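Local coordinates for periplasmic binding protein (Thermotoga lettingae TMO, PDB 4RY8), which binds 5-methylthioribose and probably serves as the solute-binding component of a sugar transporter, at residues 121-124 with 125-129. Numbering follows the deposited sequence.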
loop_
_atom_site.group_PDB
_atom_site.type_symbol
_atom_site.label_atom_id
_atom_site.label_comp_id
_atom_site.label_asym_id
_atom_site.label_seq_id
_atom_site.Cartn_x
_atom_site.Cartn_y
_atom_site.Cartn_z
ATOM N N ILE C 121 -2.927 3.334 4.245
ATOM C CA ILE C 121 -2.596 3.817 5.579
ATOM C C ILE C 121 -2.359 2.622 6.493
ATOM O O ILE C 121 -1.392 2.583 7.204
ATOM C CB ILE C 121 -3.713 4.690 6.240
ATOM C CG1 ILE C 121 -3.914 6.057 5.580
ATOM C CG2 ILE C 121 -3.391 4.913 7.720
ATOM C CD1 ILE C 121 -5.080 6.836 6.192
ATOM N N GLY C 122 -3.304 1.675 6.509
ATOM C CA GLY C 122 -3.187 0.510 7.394
ATOM C C GLY C 122 -1.975 -0.380 7.121
ATOM O O GLY C 122 -1.353 -0.884 8.048
ATOM N N TYR C 123 -1.615 -0.486 5.847
ATOM C CA TYR C 123 -0.455 -1.184 5.392
ATOM C C TYR C 123 0.805 -0.385 5.756
ATOM O O TYR C 123 1.744 -0.913 6.318
ATOM C CB TYR C 123 -0.469 -1.364 3.868
ATOM C CG TYR C 123 0.781 -2.080 3.465
ATOM C CD1 TYR C 123 0.993 -3.373 3.911
ATOM C CD2 TYR C 123 1.838 -1.432 2.783
ATOM C CE1 TYR C 123 2.156 -4.039 3.630
ATOM C CE2 TYR C 123 3.015 -2.116 2.484
ATOM C CZ TYR C 123 3.156 -3.436 2.920
ATOM O OH TYR C 123 4.298 -4.190 2.694
ATOM N N LEU C 124 0.804 0.900 5.488
ATOM C CA LEU C 124 2.053 1.641 5.738
ATOM C C LEU C 124 2.407 1.664 7.209
ATOM O O LEU C 124 3.568 1.435 7.579
ATOM C CB LEU C 124 1.986 3.059 5.207
ATOM C CG LEU C 124 1.975 3.309 3.703
ATOM C CD1 LEU C 124 1.793 4.805 3.479
ATOM C CD2 LEU C 124 3.216 2.790 2.986
ATOM N N ILE C 125 1.430 1.922 8.072
ATOM C CA ILE C 125 1.777 2.052 9.493
ATOM C C ILE C 125 2.071 0.688 10.068
ATOM O O ILE C 125 2.995 0.569 10.882
ATOM C CB ILE C 125 0.747 2.861 10.339
ATOM C CG1 ILE C 125 1.333 3.191 11.703
ATOM C CG2 ILE C 125 -0.575 2.033 10.497
ATOM C CD1 ILE C 125 2.468 4.203 11.762
ATOM N N SER C 126 1.266 -0.336 9.720
ATOM C CA SER C 126 1.518 -1.676 10.264
ATOM C C SER C 126 2.893 -2.265 9.841
ATOM O O SER C 126 3.600 -2.833 10.684
ATOM C CB SER C 126 0.324 -2.691 9.985
ATOM O OG SER C 126 -0.926 -2.101 10.248
ATOM N N LYS C 127 3.264 -2.126 8.568
ATOM C CA LYS C 127 4.601 -2.500 8.064
ATOM C C LYS C 127 5.728 -1.718 8.746
ATOM O O LYS C 127 6.775 -2.291 8.993
ATOM C CB LYS C 127 4.756 -2.259 6.562
ATOM C CG LYS C 127 6.240 -2.179 6.158
ATOM C CD LYS C 127 6.470 -1.967 4.692
ATOM C CE LYS C 127 6.468 -0.524 4.306
ATOM N NZ LYS C 127 6.360 -0.373 2.833
ATOM N N GLN C 128 5.497 -0.442 9.061
ATOM C CA GLN C 128 6.547 0.391 9.703
ATOM C C GLN C 128 6.860 -0.207 11.089
ATOM O O GLN C 128 8.001 -0.356 11.472
ATOM C CB GLN C 128 6.050 1.810 9.852
ATOM C CG GLN C 128 7.058 2.784 10.416
ATOM C CD GLN C 128 8.051 3.155 9.382
ATOM O OE1 GLN C 128 8.048 2.584 8.286
ATOM N NE2 GLN C 128 8.891 4.130 9.693
ATOM N N LEU C 129 5.814 -0.616 11.817
ATOM C CA LEU C 129 6.013 -1.257 13.081
ATOM C C LEU C 129 6.807 -2.578 12.861
ATOM O O LEU C 129 7.750 -2.866 13.593
ATOM C CB LEU C 129 4.642 -1.527 13.765
ATOM C CG LEU C 129 4.662 -2.140 15.175
ATOM C CD1 LEU C 129 3.306 -1.984 15.837
ATOM C CD2 LEU C 129 5.029 -3.604 15.156
HETATM O O HOH W 1 5.934 2.182 6.298
#
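Four successive i to i+4 backbone hydrogen bonds join 121-124 to 125-129 as one continuous alpha-helix, from Ile125 N to Ile121 O (3.0 Å, N-H...O angle 170°) through Gln128 N to Leu124 O. Gly122 O is gripped twice: Ser126 N reaches it from above the carbonyl plane, whereas Ser126 OG lies in that plane at 2.6 Å from Gly122 O. Standing beside its own backbone N and anti to the carbonyl carbon (chi1 -45°), OG is directed back to the carbonyl one turn earlier, which gives the buried hydroxyl an acceptor within its own helix. Tyr123 and Lys127 meet on another side. Lys127 CB sits 4.1 Å above the tyrosine ring plane, offset toward the rim, and the lysine chain, bent at chi3 (87°), runs on past the phenol, with CD 3.7 Å from Tyr123 OH. Helix 118-132 belongs to one lobe of a periplasmic-binding-protein fold; the side chain of Ile121 lies about 6 Å from the bound 5-methylthioribose, while Ile125 and Leu129 pack on strands 200-203 and 226-230. The Tyr123-Lys127 pair instead faces the second subunit, where Asp117 of that chain accepts a hydrogen bond from Tyr123 OH and forms a salt bridge with Lys127 NZ. A leucine in place of Tyr123 would probably deprive that Asp117 of the phenol hydrogen bond and leave the lysine chain without the ring it lies against. At the partly exposed side, a water donates to both Leu124 O (2.8 Å) and Gln128 OE1 (2.9 Å), bridging the backbone to the glutamine amide.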